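Local structure of gamma-glutamyltranspeptidase (Ggt) (Helicobacter pylori 26695, 5BPK) at residues A166-I172 and E207-Q213; G86-I90 and I277-S283; P137-A141 and A228-Y232. The protein probably cleaves gamma-glutamyl bonds, as in glutathione, and passes the gamma-glutamyl group to water or another acceptor, as an enzyme of the Ntn-hydrolase clan. One frame throughout, in Å; residues are numbered along the deposited sequence.

Contact 1: A166-I172 and E207-Q213; sequences AENGYAI and EGDLFVQ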
loop_
_atom_site.group_PDB
_atom_site.type_symbol
_atom_site.label_atom_id
_atom_site.label_comp_id
_atom_site.label_asym_id
_atom_site.label_seq_id
_atom_site.Cartn_x
_atom_site.Cartn_y
_atom_site.Cartn_z
ATOM N N ALA A 166 -1.765 18.892 -14.028
ATOM C CA ALA A 166 -1.762 19.875 -12.945
ATOM C C ALA A 166 -2.047 21.281 -13.464
ATOM O O ALA A 166 -2.842 22.021 -12.884
ATOM C CB ALA A 166 -0.439 19.837 -12.170
ATOM N N GLU A 167 -1.414 21.636 -14.573
ATOM C CA GLU A 167 -1.560 22.974 -15.141
ATOM C C GLU A 167 -2.928 23.222 -15.777
ATOM O O GLU A 167 -3.507 24.298 -15.612
ATOM C CB GLU A 167 -0.478 23.227 -16.192
ATOM C CG GLU A 167 0.932 23.343 -15.652
ATOM C CD GLU A 167 1.966 23.572 -16.744
ATOM O OE1 GLU A 167 1.661 23.320 -17.925
ATOM O OE2 GLU A 167 3.089 24.002 -16.412
ATOM N N ASN A 168 -3.430 22.246 -16.524
ATOM C CA ASN A 168 -4.643 22.432 -17.322
ATOM C C ASN A 168 -5.886 21.920 -16.612
ATOM O O ASN A 168 -7.009 22.319 -16.933
ATOM C CB ASN A 168 -4.502 21.725 -18.681
ATOM C CG ASN A 168 -3.287 22.197 -19.479
ATOM O OD1 ASN A 168 -2.820 23.323 -19.327
ATOM N ND2 ASN A 168 -2.781 21.327 -20.345
ATOM N N GLY A 169 -5.677 21.015 -15.659
ATOM C CA GLY A 169 -6.755 20.466 -14.872
ATOM C C GLY A 169 -7.430 19.233 -15.430
ATOM O O GLY A 169 -7.158 18.782 -16.555
ATOM N N TYR A 170 -8.304 18.679 -14.598
ATOM C CA TYR A 170 -9.144 17.544 -14.952
ATOM C C TYR A 170 -10.456 17.654 -14.184
ATOM O O TYR A 170 -10.536 18.345 -13.161
ATOM C CB TYR A 170 -8.445 16.208 -14.638
ATOM C CG TYR A 170 -8.113 16.015 -13.178
ATOM C CD1 TYR A 170 -6.917 16.481 -12.642
ATOM C CD2 TYR A 170 -9.006 15.365 -12.331
ATOM C CE1 TYR A 170 -6.621 16.310 -11.283
ATOM C CE2 TYR A 170 -8.723 15.190 -10.974
ATOM C CZ TYR A 170 -7.525 15.658 -10.462
ATOM O OH TYR A 170 -7.228 15.494 -9.124
ATOM N N ALA A 171 -11.486 16.993 -14.700
ATOM C CA ALA A 171 -12.815 17.065 -14.112
ATOM C C ALA A 171 -12.914 16.179 -12.875
ATOM O O ALA A 171 -12.508 15.022 -12.900
ATOM C CB ALA A 171 -13.869 16.659 -15.135
ATOM N N ILE A 172 -13.469 16.732 -11.800
ATOM C CA ILE A 172 -13.673 15.991 -10.563
ATOM C C ILE A 172 -14.730 14.903 -10.809
ATOM O O ILE A 172 -15.795 15.179 -11.358
ATOM C CB ILE A 172 -14.125 16.931 -9.402
ATOM C CG1 ILE A 172 -13.015 17.915 -9.008
ATOM C CG2 ILE A 172 -14.559 16.119 -8.184
ATOM C CD1 ILE A 172 -11.772 17.262 -8.429
ATOM N N GLU A 207 -18.796 17.519 -8.456
ATOM C CA GLU A 207 -18.630 16.616 -9.596
ATOM C C GLU A 207 -18.694 17.390 -10.912
ATOM O O GLU A 207 -19.638 18.153 -11.150
ATOM C CB GLU A 207 -19.705 15.526 -9.577
ATOM C CG GLU A 207 -19.561 14.499 -10.709
ATOM C CD GLU A 207 -20.657 13.434 -10.713
ATOM O OE1 GLU A 207 -21.413 13.311 -9.721
ATOM O OE2 GLU A 207 -20.754 12.715 -11.722
ATOM N N GLY A 208 -17.681 17.196 -11.752
ATOM C CA GLY A 208 -17.596 17.849 -13.053
ATOM C C GLY A 208 -16.816 19.153 -13.088
ATOM O O GLY A 208 -16.499 19.641 -14.170
ATOM N N ASP A 209 -16.498 19.721 -11.922
ATOM C CA ASP A 209 -15.683 20.939 -11.853
ATOM C C ASP A 209 -14.269 20.648 -12.323
ATOM O O ASP A 209 -13.741 19.579 -12.045
ATOM C CB ASP A 209 -15.578 21.493 -10.423
ATOM C CG ASP A 209 -16.838 22.194 -9.951
ATOM O OD1 ASP A 209 -17.720 22.531 -10.773
ATOM O OD2 ASP A 209 -16.935 22.432 -8.730
ATOM N N LEU A 210 -13.665 21.620 -13.006
ATOM C CA LEU A 210 -12.262 21.551 -13.405
ATOM C C LEU A 210 -11.381 21.839 -12.191
ATOM O O LEU A 210 -11.490 22.901 -11.565
ATOM C CB LEU A 210 -11.968 22.560 -14.524
ATOM C CG LEU A 210 -10.612 22.397 -15.207
ATOM C CD1 LEU A 210 -10.569 21.109 -16.016
ATOM C CD2 LEU A 210 -10.297 23.594 -16.080
ATOM N N PHE A 211 -10.524 20.879 -11.860
ATOM C CA PHE A 211 -9.612 20.969 -10.721
ATOM C C PHE A 211 -8.202 21.230 -11.261
ATOM O O PHE A 211 -7.590 20.347 -11.868
ATOM C CB PHE A 211 -9.649 19.664 -9.930
ATOM C CG PHE A 211 -8.890 19.716 -8.644
ATOM C CD1 PHE A 211 -9.235 20.628 -7.665
ATOM C CD2 PHE A 211 -7.824 18.870 -8.411
ATOM C CE1 PHE A 211 -8.537 20.698 -6.480
ATOM C CE2 PHE A 211 -7.127 18.928 -7.215
ATOM C CZ PHE A 211 -7.488 19.842 -6.249
ATOM N N VAL A 212 -7.718 22.453 -11.042
ATOM C CA VAL A 212 -6.421 22.913 -11.529
ATOM C C VAL A 212 -5.491 23.069 -10.336
ATOM O O VAL A 212 -5.913 23.544 -9.273
ATOM C CB VAL A 212 -6.566 24.270 -12.266
ATOM C CG1 VAL A 212 -5.215 24.782 -12.717
ATOM C CG2 VAL A 212 -7.521 24.111 -13.444
ATOM N N GLN A 213 -4.234 22.659 -10.508
ATOM C CA GLN A 213 -3.256 22.646 -9.412
ATOM C C GLN A 213 -1.968 23.350 -9.810
ATOM O O GLN A 213 -0.943 22.720 -10.075
ATOM C CB GLN A 213 -2.988 21.207 -8.974
ATOM C CG GLN A 213 -4.212 20.552 -8.372
ATOM C CD GLN A 213 -3.972 19.113 -7.966
ATOM O OE1 GLN A 213 -3.658 18.826 -6.804
ATOM N NE2 GLN A 213 -4.112 18.202 -8.921
#
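Tyr170 and Phe211 form a hydrogen-bonded antiparallel pair in a two-stranded sheet, strand 170-171 against strand 210-211, and their rings lie side by side on one face of it. Phe211 can be followed outward atom by atom. Its CB meets CD1 of Ile172 at 3.5 Å, and its CG lies 3.8 Å from Ile172 CD1. Because chi1 of -172° swings the ring away from the backbone N, CD2 arrives beside the phenol, 3.5 Å from Tyr170 OH, and CE2 follows more loosely. The result is an offset edge-to-face pair: the edge of Phe211 is turned to the face of Tyr170, with the planes at 77°. The amide of Gln213 approaches the edge of the tyrosine ring, and both Tyr170 OH and Gln213 NE2 bond to Val74 O of helix 61-75, which fixes these two polar ends inside the fold.

On the other face, Leu210 lays CD1 against the backbone around Gly169. With positive phi, Gly169 ends helix 155-168 and turns the chain into the strand, its CA 3.1 Å from Phe211 O. At one end of the pairing Gly208 N binds Ile172 O at 2.8 Å. At the other, where helix 214-226 is about to begin, Gln213 N reaches Ala166 O at 2.8 Å, approaching in the carbonyl plane with an N-H...O angle of 160°.

Contact 2: G86-I90 and I277-S283; sequences GFAVI and ISMSPPS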
loop_
_atom_site.group_PDB
_atom_site.type_symbol
_atom_site.label_atom_id
_atom_site.label_comp_id
_atom_site.label_asym_id
_atom_site.label_seq_id
_atom_site.Cartn_x
_atom_site.Cartn_y
_atom_site.Cartn_z
ATOM N N GLY A 86 6.292 4.978 0.042
ATOM C CA GLY A 86 5.811 3.657 -0.313
ATOM C C GLY A 86 6.925 2.694 -0.648
ATOM O O GLY A 86 8.066 2.906 -0.265
ATOM N N PHE A 87 6.561 1.633 -1.364
ATOM C CA PHE A 87 7.453 0.537 -1.702
ATOM C C PHE A 87 7.257 0.107 -3.145
ATOM O O PHE A 87 6.127 0.120 -3.664
ATOM C CB PHE A 87 7.168 -0.672 -0.809
ATOM C CG PHE A 87 7.242 -0.379 0.661
ATOM C CD1 PHE A 87 8.468 -0.185 1.281
ATOM C CD2 PHE A 87 6.092 -0.313 1.421
ATOM C CE1 PHE A 87 8.535 0.093 2.651
ATOM C CE2 PHE A 87 6.145 -0.051 2.799
ATOM C CZ PHE A 87 7.378 0.153 3.409
ATOM N N ALA A 88 8.333 -0.349 -3.771
ATOM C CA ALA A 88 8.245 -0.966 -5.096
ATOM C C ALA A 88 8.970 -2.291 -5.046
ATOM O O ALA A 88 10.139 -2.343 -4.668
ATOM C CB ALA A 88 8.875 -0.091 -6.160
ATOM N N VAL A 89 8.269 -3.359 -5.400
ATOM C CA VAL A 89 8.862 -4.669 -5.562
ATOM C C VAL A 89 9.031 -4.883 -7.075
ATOM O O VAL A 89 8.088 -4.696 -7.868
ATOM C CB VAL A 89 8.010 -5.747 -4.860
ATOM C CG1 VAL A 89 8.413 -7.146 -5.286
ATOM C CG2 VAL A 89 8.143 -5.601 -3.355
ATOM N N ILE A 90 10.249 -5.241 -7.475
ATOM C CA ILE A 90 10.609 -5.242 -8.888
ATOM C C ILE A 90 11.253 -6.568 -9.250
ATOM O O ILE A 90 12.152 -7.020 -8.550
ATOM C CB ILE A 90 11.592 -4.108 -9.213
ATOM C CG1 ILE A 90 10.962 -2.741 -8.886
ATOM C CG2 ILE A 90 12.013 -4.195 -10.689
ATOM C CD1 ILE A 90 11.939 -1.568 -8.894
ATOM N N ILE A 277 7.369 -13.115 -4.060
ATOM C CA ILE A 277 8.321 -12.009 -3.855
ATOM C C ILE A 277 7.532 -10.830 -3.309
ATOM O O ILE A 277 6.666 -10.302 -4.000
ATOM C CB ILE A 277 9.008 -11.574 -5.182
ATOM C CG1 ILE A 277 9.606 -12.793 -5.902
ATOM C CG2 ILE A 277 10.070 -10.478 -4.933
ATOM C CD1 ILE A 277 10.776 -13.421 -5.195
ATOM N N SER A 278 7.834 -10.395 -2.092
ATOM C CA SER A 278 7.059 -9.321 -1.473
ATOM C C SER A 278 7.908 -8.411 -0.594
ATOM O O SER A 278 9.140 -8.585 -0.502
ATOM C CB SER A 278 5.859 -9.910 -0.713
ATOM O OG SER A 278 4.913 -8.904 -0.372
ATOM N N MET A 279 7.264 -7.420 0.025
ATOM C CA MET A 279 8.012 -6.372 0.712
ATOM C C MET A 279 8.442 -6.752 2.113
ATOM O O MET A 279 7.639 -7.202 2.938
ATOM C CB MET A 279 7.239 -5.068 0.773
ATOM C CG MET A 279 8.074 -3.918 1.292
ATOM S SD MET A 279 9.458 -3.524 0.193
ATOM C CE MET A 279 10.655 -2.911 1.393
ATOM N N SER A 280 9.727 -6.526 2.350
ATOM C CA SER A 280 10.409 -6.805 3.603
ATOM C C SER A 280 10.288 -5.606 4.554
ATOM O O SER A 280 9.735 -4.571 4.178
ATOM C CB SER A 280 11.872 -7.062 3.271
ATOM O OG SER A 280 12.364 -6.082 2.363
ATOM N N PRO A 281 10.827 -5.728 5.786
ATOM C CA PRO A 281 10.810 -4.572 6.670
ATOM C C PRO A 281 11.417 -3.345 5.992
ATOM O O PRO A 281 12.438 -3.459 5.320
ATOM C CB PRO A 281 11.641 -5.045 7.863
ATOM C CG PRO A 281 11.266 -6.495 7.959
ATOM C CD PRO A 281 11.236 -6.946 6.510
ATOM N N PRO A 282 10.813 -2.163 6.181
ATOM C CA PRO A 282 9.859 -1.759 7.206
ATOM C C PRO A 282 8.378 -2.025 6.932
ATOM O O PRO A 282 7.537 -1.520 7.669
ATOM C CB PRO A 282 10.121 -0.260 7.328
ATOM C CG PRO A 282 10.460 0.130 5.954
ATOM C CD PRO A 282 11.272 -1.004 5.405
ATOM N N SER A 283 8.058 -2.819 5.917
ATOM C CA SER A 283 6.725 -3.409 5.861
ATOM C C SER A 283 6.690 -4.754 6.590
ATOM O O SER A 283 7.677 -5.487 6.605
ATOM C CB SER A 283 6.240 -3.594 4.439
ATOM O OG SER A 283 4.869 -3.905 4.471
#
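The two outermost strands of this chain's four-stranded antiparallel sheet, part of an Ntn-hydrolase fold, come together here through side chains: Phe87 and Val89 of strand 85-91 point toward the end of strand 274-278 and the turn that follows it. Met279 crosses the Phe87 ring at about a right angle. Its CG sits over one face, 4.0 Å from the ring centroid and 23° off the normal, and a bend at chi2 (64°) carries the rest of the chain toward the rim. The sulfur therefore takes an oblique Met-aromatic position, SD lying 4.4 Å from the Phe87 centroid, and the terminal CE closes to 3.5 Å from Phe87 CD1. Pro282, which follows a cis peptide bond, brings CG to the ring edge, 3.8 Å from Phe87 CE1, while Ser283 CB meets CE2. Farther along the strand, Val89 CG1 touches Ile277 CG2 at 3.7 Å. The Ser283 hydroxyl is engaged elsewhere, bonding Gly285 N at the start of the next helix and Met74 O of the partner Ggt chain, whose strand extends the sheet. The closest touches are made by carbon and sulfur, with no polar bond between the two segments, so Phe87 is probably held mainly by dispersion and by the fit of its ring against methionine and proline.

Contact 3: P137-A141 and A228-Y232; sequences PGTVA and AKGFY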
loop_
_atom_site.group_PDB
_atom_site.type_symbol
_atom_site.label_atom_id
_atom_site.label_comp_id
_atom_site.label_asym_id
_atom_site.label_seq_id
_atom_site.Cartn_x
_atom_site.Cartn_y
_atom_site.Cartn_z
ATOM N N PRO A 137 8.850 12.909 3.466
ATOM C CA PRO A 137 8.376 12.225 2.249
ATOM C C PRO A 137 9.471 11.502 1.461
ATOM O O PRO A 137 10.570 12.055 1.263
ATOM C CB PRO A 137 7.823 13.362 1.403
ATOM C CG PRO A 137 7.404 14.413 2.410
ATOM C CD PRO A 137 8.465 14.332 3.478
ATOM N N GLY A 138 9.145 10.300 0.995
ATOM C CA GLY A 138 10.046 9.472 0.207
ATOM C C GLY A 138 9.693 9.282 -1.252
ATOM O O GLY A 138 10.533 8.821 -2.016
ATOM N N THR A 139 8.454 9.607 -1.651
ATOM C CA THR A 139 7.993 9.298 -3.014
ATOM C C THR A 139 8.878 9.838 -4.128
ATOM O O THR A 139 9.208 9.104 -5.045
ATOM C CB THR A 139 6.557 9.757 -3.223
ATOM O OG1 THR A 139 5.726 8.981 -2.352
ATOM C CG2 THR A 139 6.091 9.608 -4.686
ATOM N N VAL A 140 9.256 11.112 -4.059
ATOM C CA VAL A 140 10.033 11.692 -5.151
ATOM C C VAL A 140 11.403 11.000 -5.269
ATOM O O VAL A 140 11.873 10.680 -6.382
ATOM C CB VAL A 140 10.189 13.210 -4.995
ATOM C CG1 VAL A 140 11.145 13.756 -6.037
ATOM C CG2 VAL A 140 8.802 13.895 -5.109
ATOM N N ALA A 141 12.015 10.737 -4.120
ATOM C CA ALA A 141 13.281 10.008 -4.070
ATOM C C ALA A 141 13.133 8.585 -4.623
ATOM O O ALA A 141 14.034 8.079 -5.304
ATOM C CB ALA A 141 13.822 9.993 -2.652
ATOM N N ALA A 228 15.248 14.928 -8.187
ATOM C CA ALA A 228 14.790 14.831 -6.803
ATOM C C ALA A 228 15.275 16.016 -5.963
ATOM O O ALA A 228 14.580 16.454 -5.054
ATOM C CB ALA A 228 15.242 13.508 -6.191
ATOM N N LYS A 229 16.448 16.565 -6.295
ATOM C CA LYS A 229 16.944 17.751 -5.590
ATOM C C LYS A 229 15.993 18.956 -5.691
ATOM O O LYS A 229 16.029 19.844 -4.833
ATOM C CB LYS A 229 18.349 18.120 -6.078
ATOM C CG LYS A 229 19.439 17.210 -5.525
ATOM N N GLY A 230 15.136 18.973 -6.716
ATOM C CA GLY A 230 14.096 19.998 -6.847
ATOM C C GLY A 230 12.997 19.913 -5.803
ATOM O O GLY A 230 12.234 20.869 -5.601
ATOM N N PHE A 231 12.905 18.761 -5.142
ATOM C CA PHE A 231 11.986 18.562 -4.030
ATOM C C PHE A 231 12.705 18.674 -2.686
ATOM O O PHE A 231 12.206 19.344 -1.770
ATOM C CB PHE A 231 11.308 17.192 -4.143
ATOM C CG PHE A 231 10.280 16.924 -3.067
ATOM C CD1 PHE A 231 8.956 17.286 -3.262
ATOM C CD2 PHE A 231 10.629 16.309 -1.869
ATOM C CE1 PHE A 231 7.997 17.048 -2.283
ATOM C CE2 PHE A 231 9.661 16.067 -0.874
ATOM C CZ PHE A 231 8.353 16.437 -1.085
ATOM N N TYR A 232 13.851 17.997 -2.563
ATOM C CA TYR A 232 14.543 17.836 -1.275
ATOM C C TYR A 232 15.518 18.968 -0.918
ATOM O O TYR A 232 16.025 19.001 0.207
ATOM C CB TYR A 232 15.264 16.472 -1.200
ATOM C CG TYR A 232 14.289 15.296 -1.206
ATOM C CD1 TYR A 232 13.644 14.890 -0.038
ATOM C CD2 TYR A 232 13.994 14.626 -2.389
ATOM C CE1 TYR A 232 12.732 13.832 -0.046
ATOM C CE2 TYR A 232 13.082 13.571 -2.421
ATOM C CZ TYR A 232 12.452 13.182 -1.245
ATOM O OH TYR A 232 11.549 12.155 -1.267
HETATM O O HOH W 1 8.580 12.878 -1.883
#
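Tyr232 reaches the start of helix 139-150 with its hydroxyl, and three hydrogen bonds grip the oxygen. OH donates to Pro137 O at 2.7 Å, standing 43° above the carbonyl plane. It also accepts from Ala141 N at 3.2 Å, with an N-H...O angle of 155°. A water supplies the third bond, donating to Tyr232 OH at 3.1 Å while it accepts from Val140 N at 2.9 Å. The phenol, directly and through this water, thereby serves two amides of the first helical turn, where the positive end of the helix dipole would probably favour an oxygen acceptor.

Apolar groups frame these bonds. Ala141 CB packs against CE2 of Tyr232, and Val140 splits its branches: CG1 reaches Ala228, whereas CG2 settles over a face of Phe231, 4.2 Å from the ring centroid. The bridging water lies above that face too. Pro137 CB approaches the far end of the same phenylalanine, 4.0 Å from CE2.

Behind this shell, Phe231 CD2 stands over the centre of the Tyr232 ring, holding the phenol from one side. Ala228 O accepts from both Phe231 N and Tyr232 N, which ties the short turn that carries the two rings. Ala228 N in turn bonds Glu144 OE1, one turn farther along helix 139-150. Phe231 also meets Phe35 of the partner Ggt chain. At the other end, Gly138 and Thr139 make backbone bonds to Gly84, so helix 139-150 begins against the chain just ahead of strand 85-91, with helix 229-232 packed on its first turn.

Along the chain, contact 1 lies inside the loop closed by contact 3, which in turn lies inside that closed by contact 2. The Phe87 side chain of contact 2 is about 6 Å from the bound dihydrooxazole amino acid; the Thr139 side chain of contact 3 is about 11 Å from that bound ligand. Contacts 2 and 3 come to about 5 Å between nearest atoms without touching, their centres 19 Å apart; Gly84, two residues before Gly86, bonds through its backbone to Gly138 and Thr139. Contact 1 is the peripheral member, its centre 33 Å from that of contact 2 and 24 Å from that of contact 3, though helices 139-150 and 155-168 follow each other.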